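Chitin binding protein (Streptomyces lividans, PDB 5FTZ) is an AA10 lytic polysaccharide monooxygenase, a copper enzyme that probably binds chitin and cleaves its chains by oxidation. Local coordinates at residues V8-V13 / Q68-T73; G23-E28 / G54-L59; T82-F87 / T134-G139; Y99-G104 / S114-T119. One frame throughout, in Å; residues are numbered along the deposited sequence.

Interaction 1: V8-V13 / Q68-T73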
loop_
_atom_site.group_PDB
_atom_site.type_symbol
_atom_site.label_atom_id
_atom_site.label_comp_id
_atom_site.label_asym_id
_atom_site.label_seq_id
_atom_site.Cartn_x
_atom_site.Cartn_y
_atom_site.Cartn_z
ATOM N N VAL A 8 -6.859 17.475 23.596
ATOM C CA VAL A 8 -7.266 16.187 24.152
ATOM C C VAL A 8 -8.664 15.801 23.702
ATOM O O VAL A 8 -9.612 16.593 23.798
ATOM C CB VAL A 8 -7.061 16.137 25.669
ATOM C CG1 VAL A 8 -7.965 17.083 26.383
ATOM C CG2 VAL A 8 -7.224 14.721 26.147
ATOM N N SER A 9 -8.818 14.569 23.243
ATOM C CA SER A 9 -10.078 14.061 22.716
ATOM C C SER A 9 -10.953 13.487 23.794
ATOM O O SER A 9 -10.522 13.172 24.894
ATOM C CB SER A 9 -9.805 13.014 21.656
ATOM O OG SER A 9 -8.990 11.952 22.180
ATOM N N ARG A 10 -12.245 13.352 23.490
ATOM C CA ARG A 10 -13.205 12.805 24.413
ATOM C C ARG A 10 -12.808 11.436 24.902
ATOM O O ARG A 10 -13.001 11.152 26.097
ATOM C CB ARG A 10 -14.627 12.853 23.837
ATOM C CG ARG A 10 -15.211 14.241 23.683
ATOM C CD ARG A 10 -16.597 14.177 23.080
ATOM N NE ARG A 10 -17.148 15.534 22.914
ATOM C CZ ARG A 10 -18.267 15.810 22.251
ATOM N NH1 ARG A 10 -18.978 14.846 21.706
ATOM N NH2 ARG A 10 -18.631 17.092 22.113
ATOM N N GLN A 11 -12.340 10.566 24.020
ATOM C CA GLN A 11 -11.968 9.249 24.502
ATOM C C GLN A 11 -10.844 9.325 25.520
ATOM O O GLN A 11 -10.814 8.509 26.466
ATOM C CB GLN A 11 -11.626 8.313 23.334
ATOM C CG GLN A 11 -10.619 8.791 22.291
ATOM C CD GLN A 11 -11.278 9.370 21.091
ATOM O OE1 GLN A 11 -12.010 10.343 21.197
ATOM N NE2 GLN A 11 -11.023 8.807 19.942
ATOM N N LYS A 12 -9.928 10.261 25.348
ATOM C CA LYS A 12 -8.823 10.367 26.292
ATOM C C LYS A 12 -9.247 11.019 27.590
ATOM O O LYS A 12 -8.762 10.587 28.661
ATOM C CB LYS A 12 -7.666 11.110 25.639
ATOM C CG LYS A 12 -6.389 11.213 26.481
ATOM C CD LYS A 12 -5.875 9.860 26.947
ATOM C CE LYS A 12 -4.472 10.022 27.517
ATOM N NZ LYS A 12 -3.950 8.679 27.838
ATOM N N VAL A 13 -10.137 12.009 27.587
ATOM C CA VAL A 13 -10.619 12.539 28.838
ATOM C C VAL A 13 -11.424 11.510 29.599
ATOM O O VAL A 13 -11.395 11.510 30.842
ATOM C CB VAL A 13 -11.383 13.874 28.764
ATOM C CG1 VAL A 13 -10.496 14.955 28.145
ATOM C CG2 VAL A 13 -12.674 13.815 28.089
ATOM N N GLN A 68 -22.968 17.387 32.803
ATOM C CA GLN A 68 -22.232 18.630 32.772
ATOM C C GLN A 68 -21.577 18.828 31.391
ATOM O O GLN A 68 -21.424 17.882 30.606
ATOM C CB GLN A 68 -21.200 18.600 33.858
ATOM C CG GLN A 68 -21.786 18.490 35.293
ATOM C CD GLN A 68 -22.465 19.741 35.694
ATOM O OE1 GLN A 68 -21.819 20.709 36.000
ATOM N NE2 GLN A 68 -23.791 19.760 35.602
ATOM N N ALA A 69 -21.171 20.039 31.077
ATOM C CA ALA A 69 -20.420 20.270 29.859
ATOM C C ALA A 69 -19.130 19.441 29.786
ATOM O O ALA A 69 -18.473 19.151 30.774
ATOM C CB ALA A 69 -20.052 21.739 29.756
ATOM N N TRP A 70 -18.772 19.003 28.587
ATOM C CA TRP A 70 -17.474 18.417 28.400
ATOM C C TRP A 70 -16.407 19.408 28.771
ATOM O O TRP A 70 -16.557 20.578 28.543
ATOM C CB TRP A 70 -17.230 17.990 26.954
ATOM C CG TRP A 70 -18.058 16.828 26.462
ATOM C CD1 TRP A 70 -19.177 16.894 25.692
ATOM C CD2 TRP A 70 -17.772 15.438 26.667
ATOM N NE1 TRP A 70 -19.614 15.646 25.439
ATOM C CE2 TRP A 70 -18.783 14.724 26.031
ATOM C CE3 TRP A 70 -16.756 14.740 27.325
ATOM C CZ2 TRP A 70 -18.805 13.335 26.014
ATOM C CZ3 TRP A 70 -16.803 13.344 27.294
ATOM C CH2 TRP A 70 -17.791 12.684 26.656
ATOM N N PRO A 71 -15.307 18.931 29.373
ATOM C CA PRO A 71 -14.166 19.857 29.561
ATOM C C PRO A 71 -13.597 20.273 28.251
ATOM O O PRO A 71 -13.608 19.497 27.285
ATOM C CB PRO A 71 -13.139 19.033 30.340
ATOM C CG PRO A 71 -13.484 17.647 30.116
ATOM C CD PRO A 71 -14.961 17.574 29.796
ATOM N N THR A 72 -13.026 21.468 28.200
ATOM C CA THR A 72 -12.495 21.985 26.926
ATOM C C THR A 72 -11.039 22.423 27.062
ATOM O O THR A 72 -10.588 22.795 28.149
ATOM C CB THR A 72 -13.249 23.216 26.418
ATOM O OG1 THR A 72 -13.016 24.328 27.288
ATOM C CG2 THR A 72 -14.731 23.042 26.313
ATOM N N THR A 73 -10.330 22.425 25.941
ATOM C CA THR A 73 -9.010 22.976 25.814
ATOM C C THR A 73 -9.183 24.393 25.249
ATOM O O THR A 73 -9.801 24.595 24.196
ATOM C CB THR A 73 -8.160 22.145 24.883
ATOM O OG1 THR A 73 -8.027 20.804 25.381
ATOM C CG2 THR A 73 -6.748 22.722 24.694
HETATM O O HOH W 1 -9.810 19.266 24.295
HETATM O O HOH W 2 -5.564 19.537 25.220
#

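Interaction 2: G23-E28 / G54-L59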
loop_
_atom_site.group_PDB
_atom_site.type_symbol
_atom_site.label_atom_id
_atom_site.label_comp_id
_atom_site.label_asym_id
_atom_site.label_seq_id
_atom_site.Cartn_x
_atom_site.Cartn_y
_atom_site.Cartn_z
ATOM N N GLY A 23 -18.131 4.431 30.356
ATOM C CA GLY A 23 -18.289 3.042 29.895
ATOM C C GLY A 23 -16.983 2.447 29.375
ATOM O O GLY A 23 -15.890 2.797 29.811
ATOM N N ALA A 24 -17.123 1.535 28.425
ATOM C CA ALA A 24 -16.035 0.685 27.903
ATOM C C ALA A 24 -14.833 1.481 27.399
ATOM O O ALA A 24 -13.710 1.015 27.450
ATOM C CB ALA A 24 -16.550 -0.209 26.762
ATOM N N ILE A 25 -15.112 2.649 26.825
ATOM C CA ILE A 25 -14.013 3.484 26.264
ATOM C C ILE A 25 -12.919 3.815 27.226
ATOM O O ILE A 25 -11.759 4.008 26.853
ATOM C CB ILE A 25 -14.577 4.765 25.591
ATOM C CG1 ILE A 25 -13.559 5.435 24.716
ATOM C CG2 ILE A 25 -15.082 5.759 26.646
ATOM C CD1 ILE A 25 -13.215 4.659 23.497
ATOM N N GLN A 26 -13.244 3.861 28.518
ATOM C CA GLN A 26 -12.251 4.254 29.473
ATOM C C GLN A 26 -11.031 3.284 29.553
ATOM O O GLN A 26 -9.987 3.647 30.011
ATOM C CB GLN A 26 -12.831 4.393 30.872
ATOM C CG GLN A 26 -13.151 3.049 31.496
ATOM C CD GLN A 26 -13.958 3.080 32.805
ATOM O OE1 GLN A 26 -13.446 3.509 33.809
ATOM N NE2 GLN A 26 -15.203 2.615 32.763
ATOM N N TRP A 27 -11.212 2.053 29.083
ATOM C CA TRP A 27 -10.128 1.050 29.084
ATOM C C TRP A 27 -9.412 0.972 27.754
ATOM O O TRP A 27 -8.401 0.258 27.677
ATOM C CB TRP A 27 -10.728 -0.350 29.349
ATOM C CG TRP A 27 -11.642 -0.458 30.519
ATOM C CD1 TRP A 27 -12.932 -0.792 30.479
ATOM C CD2 TRP A 27 -11.373 -0.061 31.855
ATOM N NE1 TRP A 27 -13.519 -0.685 31.724
ATOM C CE2 TRP A 27 -12.567 -0.259 32.588
ATOM C CE3 TRP A 27 -10.244 0.382 32.517
ATOM C CZ2 TRP A 27 -12.655 0.018 33.955
ATOM C CZ3 TRP A 27 -10.364 0.654 33.902
ATOM C CH2 TRP A 27 -11.547 0.460 34.556
ATOM N N GLU A 28 -9.912 1.667 26.731
ATOM C CA GLU A 28 -9.386 1.491 25.363
ATOM C C GLU A 28 -9.640 2.700 24.492
ATOM O O GLU A 28 -10.263 2.599 23.459
ATOM C CB GLU A 28 -9.935 0.256 24.683
ATOM C CG GLU A 28 -11.440 0.119 24.684
ATOM C CD GLU A 28 -11.846 -1.160 24.007
ATOM O OE1 GLU A 28 -11.338 -1.468 22.876
ATOM O OE2 GLU A 28 -12.671 -1.866 24.587
ATOM N N GLY A 54 -21.766 1.479 19.283
ATOM C CA GLY A 54 -22.722 1.636 20.370
ATOM C C GLY A 54 -22.112 1.561 21.753
ATOM O O GLY A 54 -22.542 2.296 22.645
ATOM N N SER A 55 -21.096 0.717 21.923
ATOM C CA SER A 55 -20.388 0.598 23.203
ATOM C C SER A 55 -19.636 1.882 23.640
ATOM O O SER A 55 -19.299 2.002 24.779
ATOM C CB SER A 55 -19.377 -0.558 23.187
ATOM O OG SER A 55 -18.392 -0.330 22.194
ATOM N N PHE A 56 -19.378 2.773 22.692
ATOM C CA PHE A 56 -18.687 4.061 22.916
ATOM C C PHE A 56 -19.634 5.250 22.712
ATOM O O PHE A 56 -19.172 6.396 22.554
ATOM C CB PHE A 56 -17.491 4.230 21.970
ATOM C CG PHE A 56 -16.457 3.118 22.031
ATOM C CD1 PHE A 56 -16.252 2.346 23.172
ATOM C CD2 PHE A 56 -15.726 2.813 20.897
ATOM C CE1 PHE A 56 -15.336 1.289 23.161
ATOM C CE2 PHE A 56 -14.753 1.826 20.931
ATOM C CZ PHE A 56 -14.590 1.043 22.062
ATOM N N ALA A 57 -20.954 5.040 22.811
ATOM C CA ALA A 57 -21.948 6.085 22.550
ATOM C C ALA A 57 -21.812 7.272 23.486
ATOM O O ALA A 57 -22.190 8.392 23.084
ATOM C CB ALA A 57 -23.381 5.525 22.636
ATOM N N ALA A 58 -21.286 7.087 24.681
ATOM C CA ALA A 58 -21.040 8.276 25.526
ATOM C C ALA A 58 -20.243 9.357 24.828
ATOM O O ALA A 58 -20.429 10.557 25.106
ATOM C CB ALA A 58 -20.359 7.899 26.819
ATOM N N LEU A 59 -19.338 8.974 23.940
ATOM C CA LEU A 59 -18.545 9.989 23.222
ATOM C C LEU A 59 -19.325 10.894 22.301
ATOM O O LEU A 59 -18.859 11.993 22.001
ATOM C CB LEU A 59 -17.464 9.292 22.377
ATOM C CG LEU A 59 -16.477 8.388 23.105
ATOM C CD1 LEU A 59 -15.462 7.816 22.131
ATOM C CD2 LEU A 59 -15.783 9.135 24.240
HETATM O O HOH W 3 -19.819 1.016 27.349
HETATM O O HOH W 4 -17.700 3.818 26.214
#

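Interaction 3: T82-F87 / T134-G139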
loop_
_atom_site.group_PDB
_atom_site.type_symbol
_atom_site.label_atom_id
_atom_site.label_comp_id
_atom_site.label_asym_id
_atom_site.label_seq_id
_atom_site.Cartn_x
_atom_site.Cartn_y
_atom_site.Cartn_z
ATOM N N THR A 82 0.334 22.678 17.949
ATOM C CA THR A 82 0.802 21.284 17.790
ATOM C C THR A 82 -0.322 20.315 18.035
ATOM O O THR A 82 -0.818 20.205 19.155
ATOM C CB THR A 82 1.955 21.006 18.731
ATOM O OG1 THR A 82 3.082 21.770 18.287
ATOM C CG2 THR A 82 2.340 19.546 18.731
ATOM N N PHE A 83 -0.718 19.600 16.982
ATOM C CA PHE A 83 -1.693 18.527 17.089
ATOM C C PHE A 83 -0.914 17.263 17.362
ATOM O O PHE A 83 0.154 17.061 16.756
ATOM C CB PHE A 83 -2.521 18.430 15.783
ATOM C CG PHE A 83 -3.391 19.599 15.574
ATOM C CD1 PHE A 83 -2.906 20.739 14.902
ATOM C CD2 PHE A 83 -4.676 19.616 16.054
ATOM C CE1 PHE A 83 -3.703 21.847 14.746
ATOM C CE2 PHE A 83 -5.475 20.732 15.876
ATOM C CZ PHE A 83 -4.979 21.843 15.232
ATOM N N ARG A 84 -1.369 16.425 18.298
ATOM C CA ARG A 84 -0.598 15.272 18.669
ATOM C C ARG A 84 -1.488 14.038 18.837
ATOM O O ARG A 84 -2.543 14.106 19.492
ATOM C CB ARG A 84 0.142 15.554 19.967
ATOM C CG ARG A 84 1.108 14.476 20.397
ATOM C CD ARG A 84 2.000 14.879 21.577
ATOM N NE ARG A 84 1.267 14.894 22.800
ATOM C CZ ARG A 84 1.582 15.609 23.884
ATOM N NH1 ARG A 84 2.638 16.421 23.887
ATOM N NH2 ARG A 84 0.824 15.526 24.960
ATOM N N TRP A 85 -1.019 12.950 18.248
ATOM C CA TRP A 85 -1.599 11.621 18.351
ATOM C C TRP A 85 -0.710 10.761 19.191
ATOM O O TRP A 85 0.553 10.805 19.065
ATOM C CB TRP A 85 -1.720 10.943 16.980
ATOM C CG TRP A 85 -2.837 11.495 16.094
ATOM C CD1 TRP A 85 -2.791 12.683 15.378
ATOM C CD2 TRP A 85 -4.128 10.973 15.890
ATOM N NE1 TRP A 85 -3.965 12.908 14.756
ATOM C CE2 TRP A 85 -4.800 11.841 14.980
ATOM C CE3 TRP A 85 -4.771 9.828 16.324
ATOM C CZ2 TRP A 85 -6.138 11.600 14.594
ATOM C CZ3 TRP A 85 -6.078 9.585 15.923
ATOM C CH2 TRP A 85 -6.735 10.462 15.036
ATOM N N GLN A 86 -1.325 9.842 19.910
ATOM C CA GLN A 86 -0.618 8.748 20.596
ATOM C C GLN A 86 -1.136 7.473 19.989
ATOM O O GLN A 86 -2.358 7.288 19.827
ATOM C CB GLN A 86 -0.931 8.746 22.097
ATOM C CG GLN A 86 -0.527 10.006 22.816
ATOM C CD GLN A 86 0.944 10.279 22.962
ATOM O OE1 GLN A 86 1.783 9.431 22.656
ATOM N NE2 GLN A 86 1.261 11.467 23.445
ATOM N N PHE A 87 -0.247 6.570 19.535
ATOM C CA PHE A 87 -0.677 5.353 18.908
ATOM C C PHE A 87 -0.297 4.108 19.755
ATOM O O PHE A 87 0.774 4.069 20.346
ATOM C CB PHE A 87 0.008 5.204 17.553
ATOM C CG PHE A 87 -0.260 6.341 16.612
ATOM C CD1 PHE A 87 -1.483 6.528 16.030
ATOM C CD2 PHE A 87 0.724 7.295 16.356
ATOM C CE1 PHE A 87 -1.696 7.590 15.166
ATOM C CE2 PHE A 87 0.498 8.344 15.507
ATOM C CZ PHE A 87 -0.714 8.509 14.909
ATOM N N THR A 134 4.341 8.536 18.910
ATOM C CA THR A 134 3.781 9.840 19.282
ATOM C C THR A 134 4.081 10.749 18.106
ATOM O O THR A 134 5.261 10.967 17.806
ATOM C CB THR A 134 4.407 10.484 20.544
ATOM O OG1 THR A 134 4.277 9.598 21.675
ATOM C CG2 THR A 134 3.740 11.791 20.886
ATOM N N LEU A 135 3.054 11.244 17.434
ATOM C CA LEU A 135 3.191 12.120 16.270
ATOM C C LEU A 135 2.708 13.468 16.615
ATOM O O LEU A 135 1.503 13.632 16.958
ATOM C CB LEU A 135 2.401 11.603 15.071
ATOM C CG LEU A 135 2.448 12.486 13.826
ATOM C CD1 LEU A 135 3.827 12.693 13.223
ATOM C CD2 LEU A 135 1.544 11.866 12.786
ATOM N N SER A 136 3.555 14.480 16.438
ATOM C CA SER A 136 3.226 15.866 16.680
ATOM C C SER A 136 3.429 16.602 15.372
ATOM O O SER A 136 4.485 16.464 14.733
ATOM C CB SER A 136 4.158 16.464 17.706
ATOM O OG SER A 136 3.934 15.945 18.995
ATOM N N HIS A 137 2.446 17.357 14.926
ATOM C CA HIS A 137 2.592 18.183 13.730
ATOM C C HIS A 137 1.841 19.489 13.868
ATOM O O HIS A 137 0.813 19.564 14.548
ATOM C CB HIS A 137 2.339 17.449 12.458
ATOM C CG HIS A 137 1.054 16.667 12.393
ATOM N ND1 HIS A 137 0.968 15.523 11.652
ATOM C CD2 HIS A 137 -0.153 16.813 12.970
ATOM C CE1 HIS A 137 -0.257 15.014 11.729
ATOM N NE2 HIS A 137 -0.949 15.758 12.558
ATOM N N SER A 138 2.371 20.516 13.223
ATOM C CA SER A 138 1.874 21.884 13.391
ATOM C C SER A 138 0.871 22.239 12.335
ATOM O O SER A 138 1.162 22.105 11.116
ATOM C CB SER A 138 3.023 22.869 13.282
ATOM O OG SER A 138 4.012 22.618 14.264
ATOM N N GLY A 139 -0.271 22.787 12.737
ATOM C CA GLY A 139 -1.260 23.369 11.837
ATOM C C GLY A 139 -1.800 24.654 12.405
ATOM O O GLY A 139 -1.706 24.935 13.596
HETATM O O HOH W 5 4.184 20.609 16.075
HETATM O O HOH W 6 4.230 17.551 21.477
#

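Interaction 4: Y99-G104 / S114-T119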
loop_
_atom_site.group_PDB
_atom_site.type_symbol
_atom_site.label_atom_id
_atom_site.label_comp_id
_atom_site.label_asym_id
_atom_site.label_seq_id
_atom_site.Cartn_x
_atom_site.Cartn_y
_atom_site.Cartn_z
ATOM N N TYR A 99 -11.023 18.917 11.258
ATOM C CA TYR A 99 -12.235 19.665 10.916
ATOM C C TYR A 99 -12.656 20.440 12.142
ATOM O O TYR A 99 -12.384 20.014 13.261
ATOM C CB TYR A 99 -13.404 18.753 10.534
ATOM C CG TYR A 99 -13.140 17.772 9.400
ATOM C CD1 TYR A 99 -12.477 16.599 9.607
ATOM C CD2 TYR A 99 -13.530 18.061 8.120
ATOM C CE1 TYR A 99 -12.269 15.714 8.572
ATOM C CE2 TYR A 99 -13.323 17.139 7.067
ATOM C CZ TYR A 99 -12.699 16.002 7.317
ATOM O OH TYR A 99 -12.419 15.029 6.355
ATOM N N VAL A 100 -13.324 21.581 11.979
ATOM C CA VAL A 100 -13.869 22.321 13.068
ATOM C C VAL A 100 -15.394 22.554 12.854
ATOM O O VAL A 100 -15.852 22.608 11.694
ATOM C CB VAL A 100 -13.137 23.643 13.285
ATOM C CG1 VAL A 100 -13.373 24.581 12.130
ATOM C CG2 VAL A 100 -13.459 24.274 14.622
ATOM N N THR A 101 -16.123 22.747 13.903
ATOM C CA THR A 101 -17.506 23.162 13.842
ATOM C C THR A 101 -17.634 24.588 13.307
ATOM O O THR A 101 -16.695 25.374 13.293
ATOM C CB THR A 101 -18.153 22.996 15.213
ATOM O OG1 THR A 101 -17.279 23.530 16.222
ATOM C CG2 THR A 101 -18.460 21.517 15.482
ATOM N N LYS A 102 -18.853 24.878 12.820
ATOM C CA LYS A 102 -19.189 26.198 12.276
ATOM C C LYS A 102 -19.812 27.072 13.327
ATOM O O LYS A 102 -20.408 26.594 14.280
ATOM C CB LYS A 102 -20.271 26.049 11.183
ATOM C CG LYS A 102 -19.760 25.330 9.975
ATOM C CD LYS A 102 -20.821 25.178 8.892
ATOM C CE LYS A 102 -21.893 24.243 9.309
ATOM N NZ LYS A 102 -22.476 23.530 8.127
ATOM N N PRO A 103 -19.686 28.399 13.186
ATOM C CA PRO A 103 -20.502 29.254 14.069
ATOM C C PRO A 103 -21.967 28.893 14.071
ATOM O O PRO A 103 -22.527 28.628 13.034
ATOM C CB PRO A 103 -20.261 30.671 13.507
ATOM C CG PRO A 103 -18.962 30.565 12.832
ATOM C CD PRO A 103 -19.023 29.195 12.170
ATOM N N GLY A 104 -22.557 28.820 15.239
ATOM C CA GLY A 104 -23.981 28.514 15.338
ATOM C C GLY A 104 -24.302 27.042 15.286
ATOM O O GLY A 104 -25.478 26.660 15.216
ATOM N N SER A 114 -23.744 18.430 9.589
ATOM C CA SER A 114 -24.312 19.786 9.484
ATOM C C SER A 114 -23.696 20.770 10.479
ATOM O O SER A 114 -23.747 21.980 10.305
ATOM C CB SER A 114 -25.819 19.734 9.708
ATOM O OG SER A 114 -26.199 19.038 10.907
ATOM N N ASP A 115 -23.068 20.231 11.549
ATOM C CA ASP A 115 -22.368 21.081 12.530
ATOM C C ASP A 115 -20.963 21.469 12.132
ATOM O O ASP A 115 -20.418 22.389 12.715
ATOM C CB ASP A 115 -22.281 20.358 13.860
ATOM C CG ASP A 115 -23.661 20.033 14.422
ATOM O OD1 ASP A 115 -24.462 21.000 14.472
ATOM O OD2 ASP A 115 -23.953 18.817 14.752
ATOM N N LEU A 116 -20.414 20.779 11.156
ATOM C CA LEU A 116 -19.021 20.861 10.809
ATOM C C LEU A 116 -18.779 21.656 9.553
ATOM O O LEU A 116 -19.579 21.590 8.585
ATOM C CB LEU A 116 -18.426 19.467 10.648
ATOM C CG LEU A 116 -18.219 18.660 11.918
ATOM C CD1 LEU A 116 -18.083 17.150 11.619
ATOM C CD2 LEU A 116 -17.023 19.193 12.707
ATOM N N ASN A 117 -17.685 22.402 9.503
ATOM C CA ASN A 117 -17.160 22.868 8.247
ATOM C C ASN A 117 -16.496 21.676 7.593
ATOM O O ASN A 117 -15.465 21.161 8.099
ATOM C CB ASN A 117 -16.204 24.020 8.507
ATOM C CG ASN A 117 -15.551 24.531 7.242
ATOM O OD1 ASN A 117 -15.624 23.939 6.178
ATOM N ND2 ASN A 117 -14.917 25.675 7.382
ATOM N N LEU A 118 -17.054 21.131 6.498
ATOM C CA LEU A 118 -16.581 19.897 5.977
ATOM C C LEU A 118 -15.333 19.996 5.068
ATOM O O LEU A 118 -14.818 18.935 4.666
ATOM C CB LEU A 118 -17.711 19.178 5.278
ATOM C CG LEU A 118 -18.875 18.763 6.185
ATOM C CD1 LEU A 118 -19.939 18.191 5.247
ATOM C CD2 LEU A 118 -18.467 17.757 7.201
ATOM N N THR A 119 -14.788 21.196 4.889
ATOM C CA THR A 119 -13.426 21.341 4.342
ATOM C C THR A 119 -12.477 21.379 5.564
ATOM O O THR A 119 -12.529 22.346 6.315
ATOM C CB THR A 119 -13.268 22.627 3.520
ATOM O OG1 THR A 119 -14.120 22.529 2.366
ATOM C CG2 THR A 119 -11.802 22.866 3.019
HETATM O O HOH W 7 -13.161 22.246 9.095
HETATM O O HOH W 8 -21.766 21.086 6.766
#

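Interaction 1: V8-V13 / Q68-T73
Val-8 faces Thr-73 with its CG1 methyl, 3.9 Å from Thr-73 OG1, but the polar link between the two residues runs through two waters. One water donates to Val-8 O at 2.7 Å and accepts from Thr-73 OG1. A second accepts from Val-8 N and donates to the same hydroxyl, which therefore gives a proton to one water and takes one from the other. Ser-9 stands at the N-cap position of helix 10-15; its O accepts from Val-13 N in the first turn, while its OG bonds Thr-4 O. Arg-10 and Val-13, about one turn apart, both direct CB at 68-73. Arg-10 carries the main contact. Its chain is extended as far as NE (chi3 -179°) and runs across the Trp-70 indole at about a right angle. CD sits over the six-membered ring, 3.8 Å from its centroid, as a CH-pi contact. The guanidinium lies flat over the five-membered ring, planes 6° apart, with CZ 3.5 Å from Trp-70 NE1. Val-13 closes the contact: CG2 reaches Trp-70 CZ3 at 4.2 Å and also touches CG of Pro-71.

The contact joins the start of helix 10-15 to the loop leading into strand 73-74, both against strand 162-171 of the larger sheet. From that strand Asp-169 forms a salt bridge with Arg-10 NE; NH1 bonds Leu-59 O, and Trp-70 NE1 bonds Ser-61 O. With these outside partners and a cation-pi stack on one face, the setting should suit a buried positive charge and fix the rotation of both flat groups.

Interaction 2: G23-E28 / G54-L59
Ser-55 meets the 3-10 turn 24-27 through its carbonyl, which lies 4.0 Å from Ala-24 CB. Two waters extend this link: one accepts from Ala-24 N and donates to Ser-55 O at 2.8 Å, and the other accepts from Ile-25 N and also reaches Ser-55 O. The side chain of Ser-55 turns to its neighbour in sequence, with OG above one face of the Phe-56 ring, offset toward the rim.

Phe-56 is the centre of the contact. On the face opposite Ser-55 OG, Ile-25 CD1 stands over the middle of the ring, 3.8 Å from the centroid and 7° off the normal, a nearly vertical CH-pi contact. Ile-25 CG1, anti to the backbone N (chi1 -165°), is directed to Leu-59, and Ile-25 CB approaches Phe-56 CD1. At the ring edge, Ala-24 CB lies 4.1 Å from Phe-56 CE1, and Glu-28 CD comes within 4.0 Å of Phe-56 CZ with its carboxylate turned steeply to the ring plane. Glu-28 OE1 is bound by Ser-31 OG.

Leu-59 N donates to Phe-56 O. Leu-59 CD1 meets Ile-25 CG1 tip to tip at 4.0 Å, and Val-32, Gln-11 and Cys-14 surround this apolar pair. Cys-14 is disulfide-bonded to Cys-22, just ahead of Gly-23.

Both segments lie in the long connection between helix 10-15 and strand 73-74, consistent with the variable region that in AA10 relatives contributes to the substrate-facing surface; the Glu-28 side chain is about 10 Å from a bound copper.

Interaction 3: T82-F87 / T134-G139
Phe-83 and His-137, and likewise Trp-85 and Leu-135, are antiparallel hydrogen-bonded pairs, each closed by two backbone bonds. Phe-83 N reaches His-137 O at 2.9 Å, and the return bond runs from His-137 N to Phe-83 O. CA-H...O contacts fill the intervals, among them Arg-84 CA to Leu-135 O at 3.2 Å.

Side-chain polar contacts across the pair lie on the face bearing Thr-82, Arg-84 and Gln-86. Thr-134 OG1 donates to Gln-86 OE1 at 2.7 Å, the two side chains side by side and pointing the same way; the bend of Gln-86 at chi2 (-69°) places CD beside the threonine. Arg-84 lays CD against Ser-136 OG (3.4 Å) and Thr-134 CG2, and a water joins its NH1 to that hydroxyl. Asp-5 of strand 2-6 binds both Arg-84 NE, as a salt bridge, and Gln-86 NE2. Another water bridges the hydroxyls of Thr-82 and Ser-138.

Aromatic groups dominate around Phe-83, Trp-85, Leu-135 and His-137. Phe-87 turns its ring edge to Leu-135 CB, with CE2 at 3.8 Å, and Phe-83 presents its edge to His-137 O and Gly-139.

These are two strands of a three-stranded sheet in the immunoglobulin-like sandwich of these enzymes. On its aromatic side Tyr-98 OH bonds both the buried Trp-85 NE1 and His-137 NE2, so one hydroxyl satisfies a polar atom on each strand and ties the sheet to strand 93-100.

Interaction 4: Y99-G104 / S114-T119
Lys-102 folds back over the backbone of 114-117, so that its ammonium group reaches backbone carbonyl oxygens. CG packs 3.6 Å from Asn-117 N, and the bend at chi3 (-69°) turns CE toward the carbonyls of Ser-114 and Leu-116. NZ makes a weak bond to Ser-114 O, and a water that accepts from NZ at 2.9 Å donates to Leu-116 O.

Beneath this side chain the backbones are joined by a single bridge between Thr-101 and Leu-116. Asn-117 N donates to Val-100 O, and Lys-102 N to Asp-115 O, both at 2.9 Å. The bridge closes the loop 102-115, which follows on from strand 93-100 of the larger sheet of the sandwich, and the chain then goes on to strand 122-125, which pairs antiparallel with 93-100.

Leu-116 CD2 lies against Thr-101 CG2 at 3.9 Å and also touches Tyr-99 CB. Thr-101 OG1 is taken up by His-149 ND1 and Val-150 N.

Tyr-99 turns its ring edge to two carbonyls, with CE2 3.4 Å from Leu-118 O and CD2 beside Asn-117 O. A water accepts from Val-100 N and donates to Asn-117 O (2.7 Å) and Thr-119 O. Asn-117 OD1 accepts from Thr-119 N at 3.1 Å, an Asx turn.

How the interactions relate
Interactions 1 and 2 belong together: 23-28/54-59 is nested within the loop closed by 8-13/68-73, and they touch where Arg-10 NH1 meets Leu-59 O and Gln-11 packs on Ile-25. Neither pairs strands; interaction 1 sets a helix start against a loop, with a buried charge on an indole, while interaction 2 packs short turns round a phenylalanine. Interaction 3 instead relies on regular strand pairing in the smaller sheet, buried on its aromatic side and hydrated on the other. Interaction 4, nested along the chain inside interaction 3, has a single bridge and lysine-to-carbonyl contacts beside strand 93-100. Interaction 1 lies nearest the chain centre (about 10 Å, centre to centre), interaction 2 furthest (about 14 Å).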